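Local atomic coordinates of MmoQ (Methylococcus capsulatus, PDB entry 3P3Q), a protein that probably makes cyclic di-GMP from two molecules of GTP as a full-length response regulator, of which this fragment supplies the all-helical HDOD domain. Residues 42-47 and 72-77; 14-19 and 32-37; 25-30 and 61-66. The protein carries 4 engineered substitutions. All coordinates share one frame; numbering follows the deposited sequence.

Contact 1: residues 42-47 and 72-77. With SO4 (sulfate ion), chain C.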
loop_
_atom_site.group_PDB
_atom_site.type_symbol
_atom_site.label_atom_id
_atom_site.label_comp_id
_atom_site.label_asym_id
_atom_site.label_seq_id
_atom_site.Cartn_x
_atom_site.Cartn_y
_atom_site.Cartn_z
ATOM N N GLY A 42 -5.347 3.838 -4.026
ATOM C CA GLY A 42 -4.581 4.719 -4.894
ATOM C C GLY A 42 -5.428 5.552 -5.841
ATOM O O GLY A 42 -5.141 6.726 -6.063
ATOM N N ARG A 43 -6.471 4.958 -6.416
ATOM C CA ARG A 43 -7.347 5.721 -7.295
ATOM C C ARG A 43 -8.100 6.833 -6.561
ATOM O O ARG A 43 -8.237 7.934 -7.079
ATOM C CB ARG A 43 -8.311 4.803 -8.072
ATOM C CG ARG A 43 -7.627 4.097 -9.222
ATOM C CD ARG A 43 -8.586 3.517 -10.239
ATOM N NE ARG A 43 -9.363 2.422 -9.685
ATOM C CZ ARG A 43 -8.942 1.169 -9.618
ATOM N NH1 ARG A 43 -7.737 0.847 -10.069
ATOM N NH2 ARG A 43 -9.728 0.242 -9.085
ATOM N N ILE A 44 -8.589 6.537 -5.362
ATOM C CA ILE A 44 -9.372 7.507 -4.613
ATOM C C ILE A 44 -8.522 8.703 -4.231
ATOM O O ILE A 44 -8.938 9.862 -4.397
ATOM C CB ILE A 44 -9.902 6.911 -3.297
ATOM C CG1 ILE A 44 -10.597 5.574 -3.543
ATOM C CG2 ILE A 44 -10.843 7.885 -2.604
ATOM C CD1 ILE A 44 -11.887 5.700 -4.193
ATOM N N LEU A 45 -7.343 8.414 -3.682
ATOM C CA LEU A 45 -6.443 9.458 -3.216
ATOM C C LEU A 45 -6.029 10.342 -4.362
ATOM O O LEU A 45 -6.019 11.561 -4.221
ATOM C CB LEU A 45 -5.210 8.871 -2.551
ATOM C CG LEU A 45 -5.452 8.006 -1.313
ATOM C CD1 LEU A 45 -4.124 7.480 -0.854
ATOM C CD2 LEU A 45 -6.158 8.758 -0.190
ATOM N N ARG A 46 -5.704 9.745 -5.506
ATOM C CA ARG A 46 -5.415 10.553 -6.689
ATOM C C ARG A 46 -6.639 11.401 -7.057
ATOM O O ARG A 46 -6.527 12.587 -7.380
ATOM C CB ARG A 46 -4.973 9.698 -7.893
ATOM C CG ARG A 46 -4.238 10.518 -8.975
ATOM C CD ARG A 46 -3.933 9.721 -10.213
ATOM N NE ARG A 46 -4.896 9.978 -11.283
ATOM C CZ ARG A 46 -4.585 10.386 -12.514
ATOM N NH1 ARG A 46 -3.320 10.595 -12.864
ATOM N NH2 ARG A 46 -5.550 10.583 -13.406
ATOM N N PHE A 47 -7.815 10.794 -7.011
ATOM C CA PHE A 47 -9.036 11.543 -7.278
ATOM C C PHE A 47 -9.213 12.733 -6.307
ATOM O O PHE A 47 -9.616 13.807 -6.720
ATOM C CB PHE A 47 -10.237 10.596 -7.230
ATOM C CG PHE A 47 -11.538 11.202 -7.701
ATOM C CD1 PHE A 47 -12.502 11.605 -6.782
ATOM C CD2 PHE A 47 -11.820 11.324 -9.059
ATOM C CE1 PHE A 47 -13.728 12.145 -7.202
ATOM C CE2 PHE A 47 -13.037 11.859 -9.493
ATOM C CZ PHE A 47 -13.994 12.265 -8.559
ATOM N N PRO A 72 -21.223 9.611 -2.679
ATOM C CA PRO A 72 -21.682 9.262 -4.042
ATOM C C PRO A 72 -20.539 9.145 -5.049
ATOM O O PRO A 72 -20.513 8.231 -5.856
ATOM C CB PRO A 72 -22.604 10.428 -4.424
ATOM C CG PRO A 72 -23.102 10.982 -3.108
ATOM C CD PRO A 72 -22.002 10.717 -2.081
ATOM N N ALA A 73 -19.594 10.065 -5.009
ATOM C CA ALA A 73 -18.403 9.912 -5.824
ATOM C C ALA A 73 -17.736 8.553 -5.599
ATOM O O ALA A 73 -17.369 7.848 -6.558
ATOM C CB ALA A 73 -17.424 11.018 -5.532
ATOM N N VAL A 74 -17.578 8.182 -4.333
ATOM C CA VAL A 74 -16.840 6.966 -3.995
ATOM C C VAL A 74 -17.641 5.711 -4.335
ATOM O O VAL A 74 -17.065 4.708 -4.728
ATOM C CB VAL A 74 -16.382 6.936 -2.502
ATOM C CG1 VAL A 74 -15.637 5.647 -2.194
ATOM C CG2 VAL A 74 -15.503 8.140 -2.185
ATOM N N ARG A 75 -18.962 5.757 -4.197
ATOM C CA ARG A 75 -19.750 4.647 -4.702
ATOM C C ARG A 75 -19.331 4.348 -6.142
ATOM O O ARG A 75 -19.104 3.196 -6.497
ATOM C CB ARG A 75 -21.263 4.931 -4.635
ATOM C CG ARG A 75 -21.866 4.836 -3.235
ATOM C CD ARG A 75 -23.327 4.353 -3.259
ATOM N NE ARG A 75 -24.174 5.172 -4.124
ATOM C CZ ARG A 75 -24.895 4.698 -5.135
ATOM N NH1 ARG A 75 -24.889 3.400 -5.409
ATOM N NH2 ARG A 75 -25.626 5.525 -5.873
ATOM N N GLN A 76 -19.213 5.384 -6.964
ATOM C CA GLN A 76 -18.895 5.189 -8.388
ATOM C C GLN A 76 -17.564 4.476 -8.642
ATOM O O GLN A 76 -17.431 3.755 -9.621
ATOM C CB GLN A 76 -18.936 6.513 -9.166
ATOM C CG GLN A 76 -20.301 7.190 -9.159
ATOM C CD GLN A 76 -21.389 6.378 -9.860
ATOM O OE1 GLN A 76 -21.119 5.608 -10.796
ATOM N NE2 GLN A 76 -22.625 6.545 -9.407
ATOM N N PHE A 77 -16.581 4.684 -7.770
ATOM C CA PHE A 77 -15.310 3.975 -7.900
ATOM C C PHE A 77 -15.547 2.499 -7.675
ATOM O O PHE A 77 -14.898 1.650 -8.286
ATOM C CB PHE A 77 -14.260 4.492 -6.914
ATOM C CG PHE A 77 -13.584 5.764 -7.351
ATOM C CD1 PHE A 77 -12.445 5.722 -8.146
ATOM C CD2 PHE A 77 -14.079 7.002 -6.956
ATOM C CE1 PHE A 77 -11.816 6.896 -8.552
ATOM C CE2 PHE A 77 -13.453 8.177 -7.353
ATOM C CZ PHE A 77 -12.320 8.121 -8.158
HETATM S S SO4 C . -26.002 4.401 -10.583
HETATM O O1 SO4 C . -25.572 3.097 -11.083
HETATM O O2 SO4 C . -25.161 5.460 -11.144
HETATM O O3 SO4 C . -27.400 4.645 -10.956
HETATM O O4 SO4 C . -25.882 4.420 -9.127
HETATM O O HOH W 1 -12.258 2.402 -9.981
#

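Contact 2: residues 14-19 and 32-37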
loop_
_atom_site.group_PDB
_atom_site.type_symbol
_atom_site.label_atom_id
_atom_site.label_comp_id
_atom_site.label_asym_id
_atom_site.label_seq_id
_atom_site.Cartn_x
_atom_site.Cartn_y
_atom_site.Cartn_z
ATOM N N ALA A 14 -15.968 -7.891 -4.990
ATOM C CA ALA A 14 -17.368 -8.281 -4.889
ATOM C C ALA A 14 -18.028 -7.572 -3.706
ATOM O O ALA A 14 -19.081 -6.948 -3.858
ATOM C CB ALA A 14 -17.496 -9.802 -4.763
ATOM N N ALA A 15 -17.390 -7.645 -2.540
ATOM C CA ALA A 15 -17.914 -6.995 -1.331
ATOM C C ALA A 15 -18.112 -5.507 -1.557
ATOM O O ALA A 15 -19.192 -4.959 -1.289
ATOM C CB ALA A 15 -16.975 -7.213 -0.160
ATOM N N ILE A 16 -17.062 -4.850 -2.044
ATOM C CA ILE A 16 -17.103 -3.401 -2.217
ATOM C C ILE A 16 -18.210 -2.988 -3.187
ATOM O O ILE A 16 -18.921 -2.013 -2.947
ATOM C CB ILE A 16 -15.726 -2.836 -2.696
ATOM C CG1 ILE A 16 -14.645 -3.135 -1.656
ATOM C CG2 ILE A 16 -15.829 -1.333 -2.967
ATOM C CD1 ILE A 16 -13.232 -2.876 -2.119
ATOM N N LEU A 17 -18.350 -3.736 -4.280
ATOM C CA LEU A 17 -19.358 -3.445 -5.297
ATOM C C LEU A 17 -20.750 -3.603 -4.719
ATOM O O LEU A 17 -21.602 -2.732 -4.891
ATOM C CB LEU A 17 -19.200 -4.363 -6.517
ATOM C CG LEU A 17 -19.451 -3.723 -7.896
ATOM C CD1 LEU A 17 -19.016 -4.634 -9.034
ATOM C CD2 LEU A 17 -20.893 -3.309 -8.070
ATOM N N ASN A 18 -20.978 -4.719 -4.036
ATOM C CA ASN A 18 -22.285 -4.986 -3.460
ATOM C C ASN A 18 -22.629 -3.925 -2.439
ATOM O O ASN A 18 -23.683 -3.298 -2.517
ATOM C CB ASN A 18 -22.335 -6.385 -2.838
ATOM C CG ASN A 18 -23.599 -6.615 -1.976
ATOM O OD1 ASN A 18 -23.519 -7.193 -0.873
ATOM N ND2 ASN A 18 -24.770 -6.167 -2.482
ATOM N N LEU A 19 -21.722 -3.705 -1.493
ATOM C CA LEU A 19 -21.904 -2.658 -0.489
ATOM C C LEU A 19 -22.367 -1.337 -1.114
ATOM O O LEU A 19 -23.340 -0.730 -0.675
ATOM C CB LEU A 19 -20.582 -2.427 0.236
ATOM C CG LEU A 19 -20.586 -2.431 1.758
ATOM C CD1 LEU A 19 -19.213 -2.003 2.264
ATOM C CD2 LEU A 19 -21.692 -1.525 2.310
ATOM N N GLN A 32 -13.704 0.975 5.477
ATOM C CA GLN A 32 -13.082 -0.146 6.153
ATOM C C GLN A 32 -12.576 -1.132 5.116
ATOM O O GLN A 32 -11.421 -1.538 5.158
ATOM C CB GLN A 32 -14.060 -0.832 7.112
ATOM C CG GLN A 32 -15.477 -0.925 6.589
ATOM C CD GLN A 32 -16.234 -2.194 7.035
ATOM O OE1 GLN A 32 -17.041 -2.741 6.264
ATOM N NE2 GLN A 32 -15.993 -2.649 8.276
ATOM N N LEU A 33 -13.465 -1.503 4.196
ATOM C CA LEU A 33 -13.180 -2.398 3.077
ATOM C C LEU A 33 -12.153 -1.849 2.066
ATOM O O LEU A 33 -11.146 -2.489 1.755
ATOM C CB LEU A 33 -14.484 -2.651 2.328
ATOM C CG LEU A 33 -14.895 -4.084 2.050
ATOM C CD1 LEU A 33 -14.596 -4.968 3.251
ATOM C CD2 LEU A 33 -16.369 -4.065 1.751
ATOM N N ILE A 34 -12.427 -0.665 1.534
ATOM C CA ILE A 34 -11.569 -0.087 0.506
ATOM C C ILE A 34 -10.127 0.012 0.969
ATOM O O ILE A 34 -9.193 -0.279 0.217
ATOM C CB ILE A 34 -12.071 1.314 0.091
ATOM C CG1 ILE A 34 -13.346 1.191 -0.736
ATOM C CG2 ILE A 34 -11.000 2.075 -0.687
ATOM C CD1 ILE A 34 -13.985 2.513 -1.021
ATOM N N GLN A 35 -9.948 0.404 2.221
ATOM C CA GLN A 35 -8.617 0.698 2.718
ATOM C C GLN A 35 -7.725 -0.548 2.851
ATOM O O GLN A 35 -6.547 -0.420 3.149
ATOM C CB GLN A 35 -8.688 1.497 4.036
ATOM C CG GLN A 35 -8.971 0.680 5.261
ATOM C CD GLN A 35 -8.819 1.477 6.554
ATOM O OE1 GLN A 35 -8.729 2.711 6.543
ATOM N NE2 GLN A 35 -8.787 0.768 7.679
ATOM N N THR A 36 -8.280 -1.741 2.623
ATOM C CA THR A 36 -7.474 -2.958 2.599
ATOM C C THR A 36 -6.967 -3.239 1.173
ATOM O O THR A 36 -6.246 -4.212 0.934
ATOM C CB THR A 36 -8.262 -4.205 3.071
ATOM O OG1 THR A 36 -9.250 -4.543 2.093
ATOM C CG2 THR A 36 -8.955 -3.965 4.424
ATOM N N ASP A 37 -7.359 -2.398 0.221
ATOM C CA ASP A 37 -6.969 -2.618 -1.161
ATOM C C ASP A 37 -6.075 -1.499 -1.696
ATOM O O ASP A 37 -6.501 -0.358 -1.780
ATOM C CB ASP A 37 -8.197 -2.815 -2.064
ATOM C CG ASP A 37 -7.802 -3.128 -3.500
ATOM O OD1 ASP A 37 -7.222 -4.218 -3.733
ATOM O OD2 ASP A 37 -8.052 -2.278 -4.386
#

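Contact 3: residues 25-30 and 61-66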
loop_
_atom_site.group_PDB
_atom_site.type_symbol
_atom_site.label_atom_id
_atom_site.label_comp_id
_atom_site.label_asym_id
_atom_site.label_seq_id
_atom_site.Cartn_x
_atom_site.Cartn_y
_atom_site.Cartn_z
ATOM N N VAL A 25 -25.735 2.533 2.149
ATOM C CA VAL A 25 -24.301 2.355 2.394
ATOM C C VAL A 25 -23.733 3.486 3.265
ATOM O O VAL A 25 -24.172 4.636 3.173
ATOM C CB VAL A 25 -23.483 2.253 1.077
ATOM C CG1 VAL A 25 -23.429 3.592 0.364
ATOM C CG2 VAL A 25 -22.073 1.765 1.371
ATOM N N THR A 26 -22.767 3.159 4.116
ATOM C CA THR A 26 -22.148 4.183 4.948
ATOM C C THR A 26 -20.728 4.443 4.498
ATOM O O THR A 26 -20.121 3.611 3.817
ATOM C CB THR A 26 -22.145 3.791 6.426
ATOM O OG1 THR A 26 -21.299 2.659 6.606
ATOM C CG2 THR A 26 -23.569 3.438 6.894
ATOM N N ALA A 27 -20.194 5.596 4.877
ATOM C CA ALA A 27 -18.811 5.922 4.554
ATOM C C ALA A 27 -17.845 5.083 5.382
ATOM O O ALA A 27 -16.816 4.627 4.898
ATOM C CB ALA A 27 -18.558 7.386 4.778
ATOM N N GLU A 28 -18.180 4.882 6.646
ATOM C CA GLU A 28 -17.323 4.096 7.511
ATOM C C GLU A 28 -17.225 2.667 6.961
ATOM O O GLU A 28 -16.155 2.068 6.937
ATOM C CB GLU A 28 -17.880 4.094 8.931
ATOM C CG GLU A 28 -16.822 4.167 10.021
ATOM C CD GLU A 28 -16.090 5.500 10.048
ATOM O OE1 GLU A 28 -16.751 6.563 9.978
ATOM O OE2 GLU A 28 -14.846 5.481 10.143
ATOM N N ALA A 29 -18.350 2.127 6.505
ATOM C CA ALA A 29 -18.370 0.746 6.062
ATOM C C ALA A 29 -17.619 0.559 4.735
ATOM O O ALA A 29 -16.994 -0.472 4.498
ATOM C CB ALA A 29 -19.790 0.260 5.938
ATOM N N LEU A 30 -17.699 1.565 3.875
ATOM C CA LEU A 30 -17.022 1.551 2.587
ATOM C C LEU A 30 -15.518 1.712 2.809
ATOM O O LEU A 30 -14.708 1.006 2.205
ATOM C CB LEU A 30 -17.569 2.693 1.732
ATOM C CG LEU A 30 -17.749 2.479 0.235
ATOM C CD1 LEU A 30 -18.180 1.056 -0.060
ATOM C CD2 LEU A 30 -18.744 3.478 -0.301
ATOM N N SER A 61 -5.654 9.196 3.873
ATOM C CA SER A 61 -6.423 8.062 4.330
ATOM C C SER A 61 -7.692 8.037 3.504
ATOM O O SER A 61 -8.148 9.081 3.048
ATOM C CB SER A 61 -6.762 8.171 5.829
ATOM O OG SER A 61 -7.847 9.056 6.053
ATOM N N VAL A 62 -8.257 6.841 3.340
ATOM C CA VAL A 62 -9.507 6.628 2.619
ATOM C C VAL A 62 -10.674 7.344 3.284
ATOM O O VAL A 62 -11.425 8.060 2.614
ATOM C CB VAL A 62 -9.826 5.102 2.463
ATOM C CG1 VAL A 62 -11.199 4.884 1.873
ATOM C CG2 VAL A 62 -8.806 4.447 1.569
ATOM N N ILE A 63 -10.832 7.165 4.596
ATOM C CA ILE A 63 -11.969 7.780 5.283
ATOM C C ILE A 63 -11.946 9.284 5.050
ATOM O O ILE A 63 -12.979 9.895 4.795
ATOM C CB ILE A 63 -12.049 7.424 6.802
ATOM C CG1 ILE A 63 -13.306 8.040 7.439
ATOM C CG2 ILE A 63 -10.784 7.850 7.549
ATOM C CD1 ILE A 63 -14.632 7.702 6.714
ATOM N N ASP A 64 -10.757 9.875 5.099
ATOM C CA ASP A 64 -10.633 11.313 4.892
ATOM C C ASP A 64 -10.992 11.706 3.470
ATOM O O ASP A 64 -11.561 12.768 3.240
ATOM C CB ASP A 64 -9.221 11.795 5.226
ATOM C CG ASP A 64 -8.979 11.887 6.706
ATOM O OD1 ASP A 64 -9.916 11.588 7.462
ATOM O OD2 ASP A 64 -7.867 12.274 7.122
ATOM N N ALA A 65 -10.650 10.852 2.512
ATOM C CA ALA A 65 -10.955 11.137 1.116
ATOM C C ALA A 65 -12.446 10.968 0.863
ATOM O O ALA A 65 -13.082 11.832 0.263
ATOM C CB ALA A 65 -10.142 10.247 0.205
ATOM N N ILE A 66 -13.022 9.881 1.359
ATOM C CA ILE A 66 -14.475 9.711 1.256
ATOM C C ILE A 66 -15.233 10.972 1.664
ATOM O O ILE A 66 -16.079 11.454 0.910
ATOM C CB ILE A 66 -15.000 8.525 2.080
ATOM C CG1 ILE A 66 -14.471 7.202 1.520
ATOM C CG2 ILE A 66 -16.506 8.515 2.059
ATOM C CD1 ILE A 66 -14.933 6.003 2.299
#

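Contact 1: residues 42-47 and 72-77
F77 reaches from helix 71-79 into the angle between I44 and F47 on helix 38-49, and most of the contact hangs on its ring. Its first carbon, CB, already meets the tip of I44, with I44 CD1 3.8 Å from F77 CB. One step on, the same methyl sits over the ring face, displaced toward the rim on the CG side, with I44 CD1 3.6 Å from F77 CG in a CH-pi contact. Along one rim, F77 CE1 passes the start of the R43 side chain, 4.1 Å from R43 CB. The far end, CZ and CE2, points into the face of F47, and F77 CZ lies 3.2 Å from F47 CG. This is a T-shaped pair with centroids 4.8 Å apart and planes at 78°. With CG anti to the backbone N (chi1 -171°), the F47 ring swings out toward helix 71-79, where its face takes the edge of F77 and F47 CE1 nears A73 CB.

The two helices belong to the helical bundle of the HDOD domain and run roughly antiparallel, at 142°, and the axes of these short segments come within 11.0 Å. A large flat side chain suits such a gap, whereas the small A73 lets the F47 ring come close to the partner helix. Cutting F77 back to an alanine is likely to open a gap beneath I44 CD1 and to leave the F47 face without the ring edge that now abuts it.

Deeper in, I44 CD1 also touches V74 CG1, and both residues rest on helix 62-69. Beside the rings a water joins the helices, accepting from R43 NE at 2.9 Å and donating to F77 O, while R43 NH1 is bonded to L6 O. Q76 NE2 donates to O2 of a sulfate, probably from the crystallisation liquor.

Contact 2: residues 14-19 and 32-37
L33 presses one methyl, CD2, between A15 and L19, joining helix 10-21 to helix 27-34, the successive helices near the start of the HDOD domain. This is the tight part of the contact: L33 CD2 is 3.7 Å from A15 CB and 3.6 Å from L19 CD1. Alanine suits its place because a lone methyl allows the leucine close to the helix backbone. I16 and L33 lie flank to flank, pointing opposite ways, with I16 CG1 3.8 Å from L33 CG.

Beyond L33 the packing is looser but buried. With I16 CG1 anti to the carbonyl carbon (chi1 -61°), the other branch is turned to I34, where I16 CG2 and I34 CG1 lie 4.2 Å apart and the two side chains are set nearly perpendicular. L40 touches both isoleucines, so these branched side chains continue into the bundle. The more open side is that of A15, L19 and L33, all partly exposed.

Past I34 the chain makes a type I turn to D37, whose OD2 caps the next helix at L40 N and also bonds T8. Just before that turn, L33 O accepts from both T36 N and T36 OG1, the hydroxyl lying in the carbonyl plane at 2.8 Å from L33 O.

Contact 3: residues 25-30 and 61-66
I66 and I63, one turn apart on helix 62-69, face the first turn of helix 27-34 and meet it with different branches. I66 comes closest to A27. With CG1 anti to the carbonyl carbon (chi1 -66°), its short branch CG2 falls anti to the backbone N and points at the alanine methyl, and I66 CG2 lies 3.6 Å from A27 CB. The longer branch of I66 runs alongside, bringing I66 CD1 within 3.5 Å of A27 O and 4.3 Å of L30 CB. A27 fits here because a single methyl lets the two backbones come close.

I63 is turned the other way about: CG1 is anti to its backbone N (chi1 -177°), and this arm extends toward A27 and E28. Its end touches A27 only loosely, I63 CD1 being 4.4 Å from A27 CB. The same arm, CG1 and CD1 alike, is crossed by E28, whose CB sets out away from the partner helix but whose chain bends at chi2 (67°), so that the carboxylate comes back over the isoleucine, with E28 OE2 4.0 Å from I63 CG1. This is plain van der Waals contact on the exposed rim, where a glutamate can cover an apolar side chain and still keep its charge near solvent.

Both helices begin at this contact, each with a hydroxyl residue at its N-cap. T26 OG1 accepts from A29 N at 3.0 Å, and S61 OG accepts from D64 N at 3.2 Å, giving early amide groups partners that the helix itself lacks. Further along helix 27-34, A31 meets V62, I63 and I66, extending the interface. Helix 71-79 adds V74 against I66, while helix 38-49 packs on another flank of helix 62-69, I44 touching A65.

In the fold
All three contacts join helices of the HDOD domain, on one side of the chain's centre, and all are partly buried. None of the residues that touch in contact 2 is exposed, whereas contacts 1 and 3 each reach the surface through one, F47 and E28. Contacts 2 and 3 share helix 27-34, while contact 1 pairs the helices that come before and after helix 62-69. They meet in a common apolar interior: V74 of contact 1 touches I34 of contact 2 and I66 of contact 3. Contact 1 is centred on an aromatic pair flanked by aliphatic residues, contact 2 is purely aliphatic across its helices, and contact 3 adds a glutamate rim and two N-caps.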